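Local structure of Thiol:disulfide interchange protein dsbA-like (Escherichia coli, 3C7M) at residues V168-I174 with L188-A193; Q92-A96 with A127-S131; E70-V74 with F135-L139. The protein introduces disulfide bonds into periplasmic proteins, working with its partner DsbI to form an essential disulfide in the arylsulfate sulfotransferase AssT. All blocks are in the same frame, centred on the assembly; numbering follows the deposited sequence. Where two conformers were deposited one is given.

Contact 1. Residues V168-I174 with L188-A193; sequences VNGKYLI and LIRELA
A short hairpin can be roofed by the helix that follows it, provided that alternate residues of its strands look the same way. Val168 and Tyr172 pair in both directions (Val168 N to Tyr172 O 2.8 Å, Tyr172 N to Val168 O 3.1 Å). Between them Asn169 and Gly170 take left-handed helical angles, and Lys171 joins Tyr172 opposite Val168 in a classic beta bulge. The short axes of strand 172-174 and helical segment 188-193 approach to 10.0 Å and run almost antiparallel, at 168°; Val168 and Ala193 are the nearest alpha carbons, 6.4 Å apart.

Leu192 (m, t) is the most deeply covered residue. Leu192 CD1 lies 3.9 Å from Val168 CG2, 3.8 Å from Tyr172 CB and 3.9 Å from Ile174 CG1, so one methyl touches both strands. This is the C-terminal beta-beta-alpha unit of the thioredoxin fold, and earlier in the same helix Asp183 and Asp187 bind a cadmium ion in the crystal. Ile174 (m, t) extends the apolar layer one turn back along the helix, with CG1 3.9 Å from Leu188 CD2 and CD1 3.8 Å from Ile189 CG1. Val168 (t) sends CG2 to Ile189 CG1 at 4.1 Å and CG1 to Ala193 CB at 4.0 Å. At the hairpin turn the chemistry becomes polar: Asn169 OD1 is held by Thr20 N, while Asn169 ND2 donates to two waters, at 3.0 and 2.9 Å, which donate in turn to Ala193 O at 2.7 Å and Leu192 O at 2.8 Å respectively.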
# COMPACT_ATOMS: atom_id res chain seq x y z
N VAL A 168 0.17 5.59 11.66
CA VAL A 168 -1.11 5.75 12.33
C VAL A 168 -1.49 7.22 12.38
O VAL A 168 -0.71 8.06 12.86
CB VAL A 168 -1.08 5.18 13.77
CG1 VAL A 168 -2.44 5.31 14.44
CG2 VAL A 168 -0.64 3.72 13.75
N ASN A 169 -2.68 7.52 11.85
CA ASN A 169 -3.26 8.87 11.85
C ASN A 169 -2.38 9.94 11.22
O ASN A 169 -2.42 11.12 11.60
CB ASN A 169 -3.72 9.26 13.26
CG ASN A 169 -4.87 8.42 13.73
OD1 ASN A 169 -5.54 7.77 12.92
ND2 ASN A 169 -5.12 8.42 15.03
N GLY A 170 -1.59 9.51 10.23
CA GLY A 170 -0.68 10.39 9.51
C GLY A 170 0.53 10.88 10.29
O GLY A 170 1.35 11.60 9.76
N LYS A 171 0.67 10.45 11.55
CA LYS A 171 1.63 11.06 12.48
C LYS A 171 2.66 10.10 13.05
O LYS A 171 3.83 10.44 13.22
CB LYS A 171 0.87 11.77 13.61
CG LYS A 171 1.73 12.39 14.70
CD LYS A 171 0.89 13.26 15.62
CE LYS A 171 1.75 13.89 16.71
NZ LYS A 171 0.93 14.76 17.60
N TYR A 172 2.22 8.88 13.36
CA TYR A 172 3.06 7.94 14.10
C TYR A 172 3.52 6.82 13.20
O TYR A 172 2.73 5.97 12.79
CB TYR A 172 2.30 7.39 15.31
CG TYR A 172 1.79 8.48 16.23
CD1 TYR A 172 2.67 9.14 17.10
CD2 TYR A 172 0.45 8.87 16.22
CE1 TYR A 172 2.21 10.16 17.93
CE2 TYR A 172 -0.01 9.89 17.05
CZ TYR A 172 0.88 10.53 17.91
OH TYR A 172 0.44 11.53 18.75
N LEU A 173 4.82 6.82 12.88
CA LEU A 173 5.41 5.82 12.01
C LEU A 173 5.98 4.67 12.84
O LEU A 173 6.91 4.84 13.64
CB LEU A 173 6.51 6.45 11.14
CG LEU A 173 7.40 5.54 10.29
CD1 LEU A 173 6.60 4.60 9.40
CD2 LEU A 173 8.33 6.37 9.42
N ILE A 174 5.42 3.48 12.63
CA ILE A 174 5.95 2.30 13.30
C ILE A 174 7.32 1.92 12.73
O ILE A 174 7.55 2.05 11.53
CB ILE A 174 4.96 1.12 13.20
CG1 ILE A 174 3.66 1.51 13.92
CG2 ILE A 174 5.58 -0.18 13.75
CD1 ILE A 174 2.49 0.56 13.69
N LEU A 188 0.07 -2.00 19.52
CA LEU A 188 0.78 -0.75 19.27
C LEU A 188 -0.09 0.25 18.51
O LEU A 188 -0.17 1.42 18.88
CB LEU A 188 2.09 -1.00 18.52
CG LEU A 188 2.88 0.22 18.03
CD1 LEU A 188 3.25 1.17 19.18
CD2 LEU A 188 4.12 -0.25 17.32
N ILE A 189 -0.74 -0.22 17.44
CA ILE A 189 -1.60 0.64 16.64
C ILE A 189 -2.71 1.27 17.48
O ILE A 189 -3.03 2.45 17.32
CB ILE A 189 -2.18 -0.09 15.40
CG1 ILE A 189 -1.09 -0.35 14.37
CG2 ILE A 189 -3.32 0.72 14.77
CD1 ILE A 189 -1.46 -1.43 13.37
N ARG A 190 -3.31 0.47 18.36
CA ARG A 190 -4.35 0.97 19.26
C ARG A 190 -3.84 2.05 20.19
O ARG A 190 -4.52 3.05 20.41
CB ARG A 190 -4.98 -0.17 20.05
CG ARG A 190 -5.74 -1.08 19.16
CD ARG A 190 -6.80 -1.84 19.89
NE ARG A 190 -7.65 -2.47 18.90
CZ ARG A 190 -8.82 -1.97 18.49
NH1 ARG A 190 -9.30 -0.85 19.02
NH2 ARG A 190 -9.50 -2.62 17.56
N GLU A 191 -2.65 1.83 20.74
CA GLU A 191 -2.01 2.81 21.63
C GLU A 191 -1.77 4.12 20.87
O GLU A 191 -2.11 5.21 21.36
CB GLU A 191 -0.69 2.29 22.20
CG GLU A 191 0.11 3.37 22.95
CD GLU A 191 1.13 2.82 23.93
OE1 GLU A 191 1.31 1.59 24.01
OE2 GLU A 191 1.77 3.64 24.63
N LEU A 192 -1.24 4.01 19.66
CA LEU A 192 -0.95 5.19 18.84
C LEU A 192 -2.20 5.94 18.44
O LEU A 192 -2.21 7.18 18.39
CB LEU A 192 -0.13 4.80 17.60
CG LEU A 192 1.28 4.28 17.89
CD1 LEU A 192 1.98 3.83 16.62
CD2 LEU A 192 2.11 5.34 18.64
N ALA A 193 -3.27 5.20 18.15
CA ALA A 193 -4.54 5.78 17.71
C ALA A 193 -5.29 6.49 18.83
O ALA A 193 -6.19 7.29 18.56
CB ALA A 193 -5.42 4.71 17.08
O HOH W 1 -7.70 7.74 16.37
O HOH W 2 -3.36 9.37 17.17

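Contact 2. Residues Q92-A96 with A127-S131; sequences QFKKA and AAGMS
The end of a helix leaves carbonyl groups without their usual intrahelical partners, and a neighbouring helix can supply replacements. Here helix 117-128 closes in a Schellman motif, with Gly129 (phi 75°) as the C-prime residue, against the first turn of helix 92-106; both belong to the helical domain that DsbA-type proteins insert into the thioredoxin fold. Residues 92-96 are regular helix, and Met130 and Ser131 are extended, Ser131 serving as N-cap of the next helix, 132-139.

Alanines allow the backbones to come very close: the alpha carbons of Gln92 and Ala128 are 4.6 Å apart, Gln92 CB is 4.0 Å from Ala128 CB, and Ala96 CB is 4.4 Å from Ala128 CB. Gln92 adopts m, t with chi3 near -77°. Its CA-to-CB bond points sideways, yet the extended chain carries the amide to the helix end, where Gln92 NE2 lies 4.1 Å from Met130 CB; OE1 meanwhile accepts from Lys78 of helix 65-81. Met130 (t, t, m) sets its CB toward residues 92-96 and also touches Lys78. One turn on from Gln92, the CA-to-CB bond of Lys95 points toward residues 127-131, and Lys95 CB is 3.5 Å from Ala127 O; its m, t, t, t chain runs out fully extended along the exposed margin to a water, 2.8 Å from NZ. The two polar side chains thereby converge on a single carbonyl: Ala128 O receives the bond donated by that water at 2.9 Å, and the nearly straight bond from Gln92 NE2, also 2.9 Å long with an N-H...O angle of 167°.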
# COMPACT_ATOMS: atom_id res chain seq x y z
N GLN A 92 -10.17 -6.38 -6.22
CA GLN A 92 -9.34 -6.30 -7.42
C GLN A 92 -7.94 -5.78 -7.10
O GLN A 92 -6.95 -6.26 -7.67
CB GLN A 92 -10.03 -5.47 -8.49
CG GLN A 92 -11.26 -6.17 -9.08
CD GLN A 92 -11.94 -5.35 -10.15
OE1 GLN A 92 -12.67 -4.40 -9.85
NE2 GLN A 92 -11.73 -5.72 -11.41
N PHE A 93 -7.85 -4.82 -6.18
CA PHE A 93 -6.55 -4.33 -5.74
C PHE A 93 -5.71 -5.48 -5.19
O PHE A 93 -4.55 -5.64 -5.56
CB PHE A 93 -6.69 -3.22 -4.70
CG PHE A 93 -5.43 -2.96 -3.91
CD1 PHE A 93 -4.36 -2.30 -4.50
CD2 PHE A 93 -5.32 -3.37 -2.59
CE1 PHE A 93 -3.20 -2.06 -3.79
CE2 PHE A 93 -4.16 -3.13 -1.86
CZ PHE A 93 -3.09 -2.47 -2.46
N LYS A 94 -6.30 -6.27 -4.29
CA LYS A 94 -5.60 -7.39 -3.68
C LYS A 94 -5.05 -8.35 -4.74
O LYS A 94 -3.90 -8.79 -4.67
CB LYS A 94 -6.52 -8.13 -2.72
CG LYS A 94 -5.85 -9.27 -2.01
CD LYS A 94 -6.74 -9.84 -0.92
CE LYS A 94 -6.21 -11.20 -0.49
NZ LYS A 94 -6.86 -11.63 0.78
N LYS A 95 -5.87 -8.64 -5.75
CA LYS A 95 -5.46 -9.56 -6.81
C LYS A 95 -4.28 -9.01 -7.59
O LYS A 95 -3.31 -9.73 -7.84
CB LYS A 95 -6.64 -9.84 -7.74
CG LYS A 95 -7.73 -10.67 -7.09
CD LYS A 95 -8.90 -10.89 -8.03
CE LYS A 95 -10.01 -11.69 -7.35
NZ LYS A 95 -11.19 -11.84 -8.27
N ALA A 96 -4.35 -7.73 -7.97
CA ALA A 96 -3.25 -7.12 -8.69
C ALA A 96 -1.98 -7.05 -7.85
O ALA A 96 -0.89 -7.35 -8.34
CB ALA A 96 -3.63 -5.72 -9.19
N ALA A 127 -4.88 -10.10 -13.68
CA ALA A 127 -5.10 -10.73 -12.39
C ALA A 127 -6.35 -10.15 -11.72
O ALA A 127 -7.10 -10.86 -11.04
CB ALA A 127 -3.88 -10.55 -11.50
N ALA A 128 -6.56 -8.86 -11.91
CA ALA A 128 -7.70 -8.18 -11.32
C ALA A 128 -9.01 -8.40 -12.10
O ALA A 128 -10.09 -8.12 -11.58
CB ALA A 128 -7.41 -6.70 -11.18
N GLY A 129 -8.89 -8.91 -13.32
CA GLY A 129 -10.06 -9.08 -14.19
C GLY A 129 -10.57 -7.78 -14.79
O GLY A 129 -11.77 -7.65 -15.10
N MET A 130 -9.68 -6.81 -14.96
CA MET A 130 -10.03 -5.52 -15.55
C MET A 130 -9.44 -5.41 -16.95
O MET A 130 -8.29 -5.79 -17.17
CB MET A 130 -9.56 -4.35 -14.67
CG MET A 130 -9.86 -2.97 -15.27
SD MET A 130 -9.41 -1.58 -14.21
CE MET A 130 -10.86 -1.43 -13.19
N SER A 131 -10.24 -4.88 -17.88
CA SER A 131 -9.76 -4.65 -19.24
C SER A 131 -8.86 -3.43 -19.31
O SER A 131 -8.97 -2.49 -18.51
CB SER A 131 -10.94 -4.49 -20.22
OG SER A 131 -11.64 -3.28 -20.01
O HOH W 3 -11.93 -10.03 -10.32

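Contact 3. Residues E70-V74 with F135-L139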
# COMPACT_ATOMS: atom_id res chain seq x y z
N GLU A 70 -0.53 3.69 -10.72
CA GLU A 70 -1.74 3.89 -11.52
C GLU A 70 -2.71 2.72 -11.38
O GLU A 70 -3.90 2.92 -11.13
CB GLU A 70 -1.39 4.09 -12.99
CG GLU A 70 -0.60 5.36 -13.26
CD GLU A 70 -0.22 5.51 -14.72
OE1 GLU A 70 -0.01 4.48 -15.40
OE2 GLU A 70 -0.11 6.67 -15.19
N VAL A 71 -2.18 1.51 -11.52
CA VAL A 71 -3.03 0.32 -11.42
C VAL A 71 -3.67 0.25 -10.03
O VAL A 71 -4.88 0.07 -9.90
CB VAL A 71 -2.25 -0.96 -11.77
CG1 VAL A 71 -3.05 -2.21 -11.42
CG2 VAL A 71 -1.86 -0.97 -13.26
N PHE A 72 -2.85 0.42 -8.99
CA PHE A 72 -3.36 0.34 -7.63
C PHE A 72 -4.37 1.44 -7.30
O PHE A 72 -5.37 1.16 -6.65
CB PHE A 72 -2.23 0.35 -6.60
CG PHE A 72 -1.29 -0.83 -6.69
CD1 PHE A 72 -1.73 -2.10 -7.08
CD2 PHE A 72 0.05 -0.67 -6.32
CE1 PHE A 72 -0.84 -3.18 -7.15
CE2 PHE A 72 0.94 -1.74 -6.38
CZ PHE A 72 0.50 -2.99 -6.79
N ALA A 73 -4.11 2.67 -7.76
CA ALA A 73 -5.03 3.78 -7.52
C ALA A 73 -6.38 3.51 -8.17
O ALA A 73 -7.44 3.74 -7.58
CB ALA A 73 -4.45 5.10 -8.02
N VAL A 74 -6.34 2.99 -9.40
CA VAL A 74 -7.59 2.65 -10.09
C VAL A 74 -8.35 1.57 -9.32
O VAL A 74 -9.54 1.72 -9.04
CB VAL A 74 -7.33 2.23 -11.55
CG1 VAL A 74 -8.53 1.48 -12.13
CG2 VAL A 74 -7.00 3.45 -12.40
N PHE A 135 -9.35 0.31 -17.51
CA PHE A 135 -8.27 0.94 -16.75
C PHE A 135 -7.96 2.34 -17.28
O PHE A 135 -7.83 3.30 -16.51
CB PHE A 135 -7.02 0.04 -16.80
CG PHE A 135 -5.76 0.74 -16.39
CD1 PHE A 135 -5.53 1.08 -15.06
CD2 PHE A 135 -4.79 1.07 -17.34
CE1 PHE A 135 -4.35 1.73 -14.67
CE2 PHE A 135 -3.61 1.72 -16.97
CZ PHE A 135 -3.40 2.05 -15.62
N GLU A 136 -7.84 2.47 -18.60
CA GLU A 136 -7.49 3.75 -19.18
C GLU A 136 -8.55 4.82 -18.90
O GLU A 136 -8.22 5.95 -18.56
CB GLU A 136 -7.20 3.61 -20.68
CG GLU A 136 -5.91 2.85 -20.95
CD GLU A 136 -5.69 2.53 -22.42
OE1 GLU A 136 -6.53 2.90 -23.26
OE2 GLU A 136 -4.66 1.89 -22.73
N ALA A 137 -9.81 4.42 -19.00
CA ALA A 137 -10.93 5.31 -18.67
C ALA A 137 -10.91 5.72 -17.20
O ALA A 137 -11.07 6.89 -16.88
CB ALA A 137 -12.25 4.63 -19.02
N ALA A 138 -10.69 4.74 -16.31
CA ALA A 138 -10.73 4.98 -14.86
C ALA A 138 -9.59 5.86 -14.38
O ALA A 138 -9.75 6.64 -13.44
CB ALA A 138 -10.71 3.65 -14.12
N LEU A 139 -8.44 5.75 -15.04
CA LEU A 139 -7.26 6.51 -14.67
C LEU A 139 -7.49 8.01 -14.85
O LEU A 139 -6.89 8.82 -14.15
CB LEU A 139 -6.06 6.02 -15.49
CG LEU A 139 -4.68 6.62 -15.23
CD1 LEU A 139 -4.25 6.41 -13.79
CD2 LEU A 139 -3.68 6.01 -16.19
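The ring of Phe135 reaches the flank of helix 65-81, touching Glu70, Val71 and Val74. It illustrates how two helices that cross at a steep angle can be joined by one aromatic ring and a few aliphatic side chains. The helices belong to the all-helical insertion of the DsbA-type thioredoxin fold; the axes of the short segments 70-74 and 135-139 approach to 9.8 Å with a crossing angle of 78°, so contact is confined to a small patch round the crossing point.

The CA-to-CB bond of Phe135 is directed sideways, but the t rotamer (chi1 164°) swings the ring across the gap. Phe135 CE1 comes within 3.8 Å of Val71 CA and 3.9 Å of Val71 CG2, while Phe135 CZ is 3.9 Å from Glu70 CB. Glu70 O, which also accepts the helical bond from Val74 N, sits at the ring edge close to its plane, 3.8 Å from Phe135 CE1.

The CA-to-CB bond of Val74, the residue most covered here, points toward residues 135-139. Val74 CG1 meets Ala138 CB at 3.7 Å, and Val74 CG2 touches both Phe135 CD1, at 3.9 Å, and Leu139 CB, at 4.1 Å. The small Ala138 side chain is compatible with a close approach; the nearest alpha carbons, Val74 and Leu139, are 6.0 Å apart. Around the patch, Met130 touches both Val74 and Phe135, Ile121 and Leu125 of helix 117-128 pack on Phe135, and Val144 meets Val74. Towards the solvent the apolar surface gives way to a mixed pair, where Leu139 CD2 rests 3.8 Å from the carboxylate atom Glu70 OE2.

Contact 1 joins the hairpin to helix 182-193 in the thioredoxin core, whereas contacts 2 and 3 lie in the helical insertion across the chain's centre, their centres about 30 and 29 Å from that of contact 1. Contacts 2 and 3, about 11 Å apart between centres, share no helix but use consecutive ones: 65-81 then 92-106, and 117-128 then 132-139. Met130 SD joins them, 3.8 Å from Val74 CG1, as does Phe93 CE1, 3.6 Å from Phe72 CD1. Contact 1 is largely buried and apolar with a watered edge. Burial alone does not set the chemistry: contacts 2 and 3 are both partly buried, but only contact 2 has a direct hydrogen bond between its segments.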